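Local coordinates for SLH domain-containing protein (Pseudoflavonifractor capillosus, PDB 4OJU) that is of unknown function but carries, in this part of a longer chain, BspA-type leucine-rich repeats that probably bind other proteins, and binds magnesium ions, at residues Val5-Gln10 against Phe16-Asp21; Val11-Phe16 against Ser32-Thr37; Val45-Glu48 against Glu52-Val55. All coordinates share one frame; numbering follows the deposited sequence.

Contact 1: Val5-Gln10 against Phe16-Asp21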
loop_
_atom_site.group_PDB
_atom_site.type_symbol
_atom_site.label_atom_id
_atom_site.label_comp_id
_atom_site.label_asym_id
_atom_site.label_seq_id
_atom_site.Cartn_x
_atom_site.Cartn_y
_atom_site.Cartn_z
ATOM N N VAL A 5 -19.824 15.069 27.608
ATOM C CA VAL A 5 -19.441 16.435 27.228
ATOM C C VAL A 5 -20.040 17.436 28.238
ATOM O O VAL A 5 -21.245 17.440 28.462
ATOM C CB VAL A 5 -19.842 16.806 25.770
ATOM C CG1 VAL A 5 -19.495 18.270 25.465
ATOM C CG2 VAL A 5 -19.183 15.878 24.749
ATOM N N GLU A 6 -19.190 18.274 28.842
ATOM C CA GLU A 6 -19.637 19.332 29.754
ATOM C C GLU A 6 -19.996 20.564 28.950
ATOM O O GLU A 6 -21.036 21.148 29.194
ATOM C CB GLU A 6 -18.574 19.670 30.798
ATOM C CG GLU A 6 -19.050 20.719 31.796
ATOM C CD GLU A 6 -18.027 21.109 32.846
ATOM O OE1 GLU A 6 -16.819 21.129 32.518
ATOM O OE2 GLU A 6 -18.436 21.435 33.985
ATOM N N SER A 7 -19.118 20.991 28.018
ATOM C CA SER A 7 -19.401 22.156 27.175
ATOM C C SER A 7 -18.654 22.085 25.843
ATOM O O SER A 7 -17.696 21.326 25.690
ATOM C CB SER A 7 -19.101 23.470 27.903
ATOM O OG SER A 7 -17.743 23.612 28.278
ATOM N N THR A 8 -19.130 22.860 24.877
ATOM C CA THR A 8 -18.538 22.957 23.544
ATOM C C THR A 8 -18.030 24.373 23.390
ATOM O O THR A 8 -18.764 25.330 23.680
ATOM C CB THR A 8 -19.550 22.551 22.476
ATOM O OG1 THR A 8 -20.044 21.247 22.809
ATOM C CG2 THR A 8 -18.951 22.534 21.074
ATOM N N VAL A 9 -16.767 24.514 22.977
ATOM C CA VAL A 9 -16.142 25.821 22.843
ATOM C C VAL A 9 -15.590 25.980 21.430
ATOM O O VAL A 9 -14.953 25.062 20.900
ATOM C CB VAL A 9 -15.048 26.043 23.929
ATOM C CG1 VAL A 9 -14.365 27.400 23.766
ATOM C CG2 VAL A 9 -15.642 25.957 25.337
ATOM N N GLN A 10 -15.851 27.136 20.824
ATOM C CA GLN A 10 -15.308 27.494 19.520
ATOM C C GLN A 10 -14.170 28.510 19.711
ATOM O O GLN A 10 -14.367 29.519 20.394
ATOM C CB GLN A 10 -16.407 28.067 18.599
ATOM C CG GLN A 10 -15.953 28.244 17.146
ATOM C CD GLN A 10 -15.841 26.940 16.402
ATOM O OE1 GLN A 10 -16.522 25.954 16.708
ATOM N NE2 GLN A 10 -14.983 26.906 15.392
ATOM N N PHE A 16 -14.022 22.569 20.185
ATOM C CA PHE A 16 -13.588 21.661 21.231
ATOM C C PHE A 16 -14.738 21.188 22.055
ATOM O O PHE A 16 -15.644 21.982 22.368
ATOM C CB PHE A 16 -12.593 22.335 22.193
ATOM C CG PHE A 16 -11.327 22.826 21.572
ATOM C CD1 PHE A 16 -10.228 21.980 21.427
ATOM C CD2 PHE A 16 -11.220 24.136 21.129
ATOM C CE1 PHE A 16 -9.051 22.438 20.828
ATOM C CE2 PHE A 16 -10.045 24.595 20.560
ATOM C CZ PHE A 16 -8.965 23.745 20.404
ATOM N N GLU A 17 -14.669 19.916 22.478
ATOM C CA GLU A 17 -15.616 19.399 23.449
ATOM C C GLU A 17 -14.841 19.208 24.731
ATOM O O GLU A 17 -13.768 18.581 24.715
ATOM C CB GLU A 17 -16.279 18.105 22.986
ATOM C CG GLU A 17 -17.376 18.367 21.977
ATOM C CD GLU A 17 -18.043 17.134 21.414
ATOM O OE1 GLU A 17 -17.483 16.026 21.573
ATOM O OE2 GLU A 17 -19.112 17.278 20.785
ATOM N N ILE A 18 -15.309 19.829 25.805
ATOM C CA ILE A 18 -14.703 19.709 27.128
ATOM C C ILE A 18 -15.510 18.651 27.855
ATOM O O ILE A 18 -16.725 18.807 27.982
ATOM C CB ILE A 18 -14.672 21.079 27.877
ATOM C CG1 ILE A 18 -13.765 22.081 27.125
ATOM C CG2 ILE A 18 -14.236 20.915 29.335
ATOM C CD1 ILE A 18 -14.041 23.545 27.510
ATOM N N TRP A 19 -14.829 17.601 28.339
ATOM C CA TRP A 19 -15.412 16.451 29.024
ATOM C C TRP A 19 -15.432 16.648 30.521
ATOM O O TRP A 19 -14.613 17.397 31.039
ATOM C CB TRP A 19 -14.575 15.213 28.680
ATOM C CG TRP A 19 -14.509 14.963 27.211
ATOM C CD1 TRP A 19 -13.538 15.371 26.346
ATOM C CD2 TRP A 19 -15.477 14.264 26.435
ATOM N NE1 TRP A 19 -13.862 14.988 25.068
ATOM C CE2 TRP A 19 -15.052 14.312 25.093
ATOM C CE3 TRP A 19 -16.666 13.589 26.744
ATOM C CZ2 TRP A 19 -15.765 13.694 24.059
ATOM C CZ3 TRP A 19 -17.360 12.948 25.719
ATOM C CH2 TRP A 19 -16.915 13.015 24.393
ATOM N N PHE A 20 -16.326 15.948 31.239
ATOM C CA PHE A 20 -16.374 16.012 32.686
ATOM C C PHE A 20 -15.082 15.440 33.348
ATOM O O PHE A 20 -14.826 15.764 34.503
ATOM C CB PHE A 20 -17.628 15.323 33.217
ATOM C CG PHE A 20 -18.837 16.234 33.164
ATOM C CD1 PHE A 20 -18.974 17.290 34.056
ATOM C CD2 PHE A 20 -19.829 16.048 32.204
ATOM C CE1 PHE A 20 -20.086 18.135 33.997
ATOM C CE2 PHE A 20 -20.942 16.894 32.148
ATOM C CZ PHE A 20 -21.058 17.934 33.037
ATOM N N ASP A 21 -14.224 14.688 32.613
ATOM C CA ASP A 21 -12.938 14.231 33.172
ATOM C C ASP A 21 -11.868 15.372 33.169
ATOM O O ASP A 21 -10.730 15.125 33.552
ATOM C CB ASP A 21 -12.415 12.973 32.455
ATOM C CG ASP A 21 -11.874 13.127 31.050
ATOM O OD1 ASP A 21 -11.982 14.230 30.484
ATOM O OD2 ASP A 21 -11.354 12.140 30.510
HETATM O O HOH W 1 -14.769 19.414 32.968
HETATM O O HOH W 2 -20.551 19.315 20.952
#
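Ile18 O takes two backbone donors from the facing strand, Glu6 N at 2.7 Å and Ser7 N at 3.2 Å, both in its carbonyl plane. Two consecutive residues set against one make a classic beta bulge in the antiparallel hairpin of strands 5-11 and 14-19, and the pairing slips by one residue between Val5-Trp19 and Ser7-Ile18. Ile18 N returns a bond to Ser7 O, 2.8 Å long, and beyond the bulge Val9 and Phe16 exchange a reciprocal pair of bonds.

Glu6, within the bulge, points toward the second strand and lies across Phe20. Glu6 CB sits over the middle of the ring, 3.7 Å from the Phe20 centroid and only 9° off the normal, a CH-pi contact. With Glu6 CG anti to the backbone N (chi1 -177°), the chain runs on over the same ring, and Glu6 CG comes 3.5 Å from Phe20 CE1. CD follows near that atom, the carboxylate plane turned 44° from the ring. OE2 stays beside CE1, while Glu6 OE1 accepts from a water 2.7 Å away that also donates to Trp19 O. A long aliphatic stem with a charged end suits this exposed spot.

Val5 does similar work on Trp19: Val5 CG2 lies over the six-membered ring, 3.8 Å from the Trp19 centroid, while Trp19 NE1 bonds Thr25. On the face shared with Ser7 and Phe16, Val9 CG2 packs against Ile18 CD1 at 3.6 Å. Val9, Phe16 and Ile18 give the hairpin an apolar patch against Val45 of strand 44-46, while Thr8 OG1 and Glu17 OE2 on the other face meet through water; backbone bonds, not side-chain ones, hold the strands together.

Contact 2: Val11-Phe16 against Ser32-Thr37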
loop_
_atom_site.group_PDB
_atom_site.type_symbol
_atom_site.label_atom_id
_atom_site.label_comp_id
_atom_site.label_asym_id
_atom_site.label_seq_id
_atom_site.Cartn_x
_atom_site.Cartn_y
_atom_site.Cartn_z
ATOM N N VAL A 11 -12.973 28.217 19.148
ATOM C CA VAL A 11 -11.794 29.096 19.198
ATOM C C VAL A 11 -11.346 29.251 17.777
ATOM O O VAL A 11 -10.696 28.352 17.242
ATOM C CB VAL A 11 -10.638 28.602 20.122
ATOM C CG1 VAL A 11 -9.531 29.649 20.212
ATOM C CG2 VAL A 11 -11.140 28.243 21.516
ATOM N N GLY A 12 -11.754 30.351 17.149
ATOM C CA GLY A 12 -11.461 30.582 15.735
ATOM C C GLY A 12 -11.943 29.413 14.888
ATOM O O GLY A 12 -13.132 29.074 14.944
ATOM N N PRO A 13 -11.047 28.696 14.160
ATOM C CA PRO A 13 -11.520 27.581 13.325
ATOM C C PRO A 13 -11.706 26.265 14.092
ATOM O O PRO A 13 -12.160 25.279 13.516
ATOM C CB PRO A 13 -10.402 27.440 12.291
ATOM C CG PRO A 13 -9.166 27.782 13.060
ATOM C CD PRO A 13 -9.596 28.914 13.992
ATOM N N TYR A 14 -11.349 26.248 15.384
ATOM C CA TYR A 14 -11.396 25.022 16.179
ATOM C C TYR A 14 -12.640 24.869 17.025
ATOM O O TYR A 14 -13.016 25.795 17.759
ATOM C CB TYR A 14 -10.191 24.978 17.133
ATOM C CG TYR A 14 -8.862 25.107 16.445
ATOM C CD1 TYR A 14 -8.342 24.063 15.686
ATOM C CD2 TYR A 14 -8.114 26.278 16.547
ATOM C CE1 TYR A 14 -7.112 24.177 15.045
ATOM C CE2 TYR A 14 -6.890 26.408 15.900
ATOM C CZ TYR A 14 -6.388 25.347 15.162
ATOM O OH TYR A 14 -5.194 25.453 14.508
ATOM N N THR A 15 -13.238 23.675 16.977
ATOM C CA THR A 15 -14.333 23.310 17.880
ATOM C C THR A 15 -13.769 22.335 18.895
ATOM O O THR A 15 -13.147 21.362 18.498
ATOM C CB THR A 15 -15.543 22.684 17.155
ATOM O OG1 THR A 15 -15.921 23.492 16.051
ATOM C CG2 THR A 15 -16.726 22.448 18.103
ATOM N N PHE A 16 -14.022 22.569 20.185
ATOM C CA PHE A 16 -13.588 21.661 21.231
ATOM C C PHE A 16 -14.738 21.188 22.055
ATOM O O PHE A 16 -15.644 21.982 22.368
ATOM C CB PHE A 16 -12.593 22.335 22.193
ATOM C CG PHE A 16 -11.327 22.826 21.572
ATOM C CD1 PHE A 16 -10.228 21.980 21.427
ATOM C CD2 PHE A 16 -11.220 24.136 21.129
ATOM C CE1 PHE A 16 -9.051 22.438 20.828
ATOM C CE2 PHE A 16 -10.045 24.595 20.560
ATOM C CZ PHE A 16 -8.965 23.745 20.404
ATOM N N SER A 32 -13.108 27.660 6.715
ATOM C CA SER A 32 -13.654 28.978 6.393
ATOM C C SER A 32 -13.383 29.986 7.502
ATOM O O SER A 32 -13.478 31.190 7.263
ATOM C CB SER A 32 -15.152 28.883 6.108
ATOM O OG SER A 32 -15.901 28.553 7.267
ATOM N N LEU A 33 -13.017 29.511 8.707
ATOM C CA LEU A 33 -12.759 30.420 9.820
ATOM C C LEU A 33 -11.264 30.574 10.116
ATOM O O LEU A 33 -10.890 31.355 10.994
ATOM C CB LEU A 33 -13.501 29.944 11.087
ATOM C CG LEU A 33 -15.039 29.926 11.042
ATOM C CD1 LEU A 33 -15.601 29.245 12.267
ATOM C CD2 LEU A 33 -15.610 31.350 10.926
ATOM N N ALA A 34 -10.407 29.852 9.389
ATOM C CA ALA A 34 -8.961 29.886 9.634
ATOM C C ALA A 34 -8.284 31.105 9.015
ATOM O O ALA A 34 -8.676 31.541 7.929
ATOM C CB ALA A 34 -8.315 28.624 9.096
ATOM N N GLY A 35 -7.241 31.591 9.694
ATOM C CA GLY A 35 -6.417 32.721 9.271
ATOM C C GLY A 35 -5.343 32.334 8.270
ATOM O O GLY A 35 -4.868 33.174 7.502
ATOM N N SER A 36 -4.957 31.050 8.267
ATOM C CA SER A 36 -3.951 30.485 7.360
ATOM C C SER A 36 -4.141 28.979 7.236
ATOM O O SER A 36 -4.964 28.400 7.955
ATOM C CB SER A 36 -2.537 30.807 7.849
ATOM O OG SER A 36 -2.083 29.901 8.840
ATOM N N THR A 37 -3.368 28.343 6.352
ATOM C CA THR A 37 -3.437 26.888 6.141
ATOM C C THR A 37 -2.513 26.147 7.125
ATOM O O THR A 37 -2.405 24.928 7.050
ATOM C CB THR A 37 -3.123 26.541 4.686
ATOM O OG1 THR A 37 -1.777 26.923 4.410
ATOM C CG2 THR A 37 -4.100 27.185 3.701
#
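Pro13, in the type II' beta turn that closes the hairpin of strands 5-11 and 14-19, rests on Leu33 and Ala34 of the loop after strand 24-29. Pro13 CA lies 3.8 Å from Leu33 CB, and the proline ring continues onto the next residue, with Pro13 CB 4.0 Å from Ala34 CB and CG close behind. A small alanine lets the backbone come near here: Pro13 CB is 3.8 Å from Ala34 N. Leu33 points toward the turn; with its CG anti to the carbonyl carbon (chi1 -64°) and CD1 extended away from CA (chi2 171°), Leu33 CD1 reaches Gly12 O at 3.6 Å. That carbonyl has its polar partner elsewhere, in Gln10 NE2, whose side chain Leu33 also touches.

The turn is a two-residue reversal, held by Tyr14 N to Val11 O at 2.9 Å and by the return bond from Val11 N to Tyr14 O. Gly12 takes the positive phi (55°) of its first corner, where a CB would run into Pro13 CD, and Pro13 fills the second corner with a phi that suits its ring. Through this turn the N-terminal hairpin meets the connection from strand 24-29 to strand 38-40, without a hydrogen bond between the two segments. Behind the turn, Pro13 CG lies over the Tyr14 ring, offset toward its rim, while Pro13 and Ala34 both touch Tyr29 of strand 24-29.

Contact 3: Val45-Glu48 against Glu52-Val55; sequences VTDE and EYPV. With EDO (1,2-ethanediol), chain G.
Val45 and Tyr53 form a hydrogen-bonded pair of the antiparallel beta hairpin of strands 44-46 and 52-58: Val45 N bonds Tyr53 O at 2.9 Å, and Tyr53 N bonds Val45 O at 2.8 Å. Past the end of the first strand, Tyr53 OH donates to Asp47 OD2, 2.8 Å away, and meets it from above the carboxylate, 40° out of that plane. The phenol ring presents its edge to Asp47, the two planes 62° apart. A long aromatic with a polar end suits this place, since it reaches from strand to loop. A phenylalanine here would probably leave Asp47 OD2 without its hydroxyl mate and the carboxylate with less to fix its turn. Val45 CG1 lies 4.3 Å from Val55 CG2, and on the other, exposed face Glu52 CG lies 3.5 Å from Thr46 OG1.

Farther out, Asp47 OD1 accepts from Gln51 N, tying the acid to the connecting loop. Val45 packs inward beside Phe16, and Tyr53 lies against Ile18 of strand 14-19. Glu52 OE1 bonds Ser44, and Thr46 OG1 is hydrogen-bonded to O1 of a 1,2-ethanediol, probably from the crystallisation liquor, 2.9 Å away.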
loop_
_atom_site.group_PDB
_atom_site.type_symbol
_atom_site.label_atom_id
_atom_site.label_comp_id
_atom_site.label_asym_id
_atom_site.label_seq_id
_atom_site.Cartn_x
_atom_site.Cartn_y
_atom_site.Cartn_z
ATOM N N VAL A 45 -7.853 25.054 26.159
ATOM C CA VAL A 45 -9.069 25.776 25.777
ATOM C C VAL A 45 -9.744 26.264 27.069
ATOM O O VAL A 45 -9.691 25.576 28.091
ATOM C CB VAL A 45 -9.993 24.923 24.854
ATOM C CG1 VAL A 45 -10.382 23.606 25.501
ATOM C CG2 VAL A 45 -11.228 25.692 24.416
ATOM N N THR A 46 -10.296 27.485 27.029
ATOM C CA THR A 46 -10.946 28.123 28.176
ATOM C C THR A 46 -12.453 28.114 27.970
ATOM O O THR A 46 -12.923 28.493 26.892
ATOM C CB THR A 46 -10.390 29.544 28.314
ATOM O OG1 THR A 46 -8.978 29.475 28.472
ATOM C CG2 THR A 46 -10.993 30.333 29.467
ATOM N N ASP A 47 -13.210 27.692 29.001
ATOM C CA ASP A 47 -14.673 27.682 28.918
ATOM C C ASP A 47 -15.225 29.071 29.263
ATOM O O ASP A 47 -14.445 29.990 29.546
ATOM C CB ASP A 47 -15.303 26.568 29.786
ATOM C CG ASP A 47 -15.169 26.651 31.299
ATOM O OD1 ASP A 47 -14.824 27.754 31.822
ATOM O OD2 ASP A 47 -15.427 25.625 31.969
ATOM N N GLU A 48 -16.558 29.230 29.229
ATOM C CA GLU A 48 -17.225 30.520 29.499
ATOM C C GLU A 48 -16.922 31.081 30.903
ATOM O O GLU A 48 -16.947 32.298 31.071
ATOM C CB GLU A 48 -18.747 30.430 29.266
ATOM C CG GLU A 48 -19.487 29.437 30.155
ATOM C CD GLU A 48 -20.837 28.957 29.646
ATOM O OE1 GLU A 48 -21.641 29.789 29.162
ATOM O OE2 GLU A 48 -21.111 27.742 29.782
ATOM N N GLU A 52 -9.464 26.695 32.409
ATOM C CA GLU A 52 -8.599 26.175 31.352
ATOM C C GLU A 52 -8.511 24.647 31.381
ATOM O O GLU A 52 -8.362 24.053 32.456
ATOM C CB GLU A 52 -7.203 26.773 31.511
ATOM C CG GLU A 52 -6.707 27.464 30.264
ATOM C CD GLU A 52 -5.331 28.070 30.442
ATOM O OE1 GLU A 52 -4.345 27.435 30.001
ATOM O OE2 GLU A 52 -5.234 29.162 31.049
ATOM N N TYR A 53 -8.590 24.021 30.205
ATOM C CA TYR A 53 -8.555 22.562 30.048
ATOM C C TYR A 53 -7.524 22.160 29.024
ATOM O O TYR A 53 -7.472 22.783 27.960
ATOM C CB TYR A 53 -9.932 21.993 29.614
ATOM C CG TYR A 53 -11.058 22.373 30.533
ATOM C CD1 TYR A 53 -11.756 23.562 30.350
ATOM C CD2 TYR A 53 -11.414 21.560 31.604
ATOM C CE1 TYR A 53 -12.786 23.934 31.210
ATOM C CE2 TYR A 53 -12.445 21.919 32.468
ATOM C CZ TYR A 53 -13.118 23.111 32.271
ATOM O OH TYR A 53 -14.148 23.452 33.084
ATOM N N PRO A 54 -6.767 21.072 29.257
ATOM C CA PRO A 54 -5.785 20.657 28.254
ATOM C C PRO A 54 -6.451 19.962 27.056
ATOM O O PRO A 54 -7.424 19.226 27.219
ATOM C CB PRO A 54 -4.880 19.694 29.032
ATOM C CG PRO A 54 -5.760 19.094 30.082
ATOM C CD PRO A 54 -6.732 20.198 30.459
ATOM N N VAL A 55 -5.920 20.195 25.858
ATOM C CA VAL A 55 -6.399 19.552 24.629
ATOM C C VAL A 55 -5.647 18.228 24.534
ATOM O O VAL A 55 -4.476 18.206 24.152
ATOM C CB VAL A 55 -6.185 20.466 23.399
ATOM C CG1 VAL A 55 -6.605 19.748 22.112
ATOM C CG2 VAL A 55 -6.930 21.798 23.576
HETATM C C1 EDO G . -6.003 29.302 26.635
HETATM O O1 EDO G . -6.869 28.208 26.891
HETATM C C2 EDO G . -6.588 30.168 25.506
HETATM O O2 EDO G . -7.878 30.616 25.899
#

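Contacts 1 and 2 lie at the surface, whereas contact 3 is partly buried. Contacts 1 and 2 both use strand 14-19 and share Phe16: the first joins the two strands of a hairpin by main-chain bonds, while the second sets the turn of that hairpin on a loop without any hydrogen bond, mainly through apolar contact. Contact 3 is another hairpin of the same sheet, its centre about 8 Å from that of contact 1, and it adds a side-chain bond to its strand pairing. The two hairpins pack together, with Phe16 CE1 3.5 Å from Val55 CG2; Val11, from contact 2, also touches Val45.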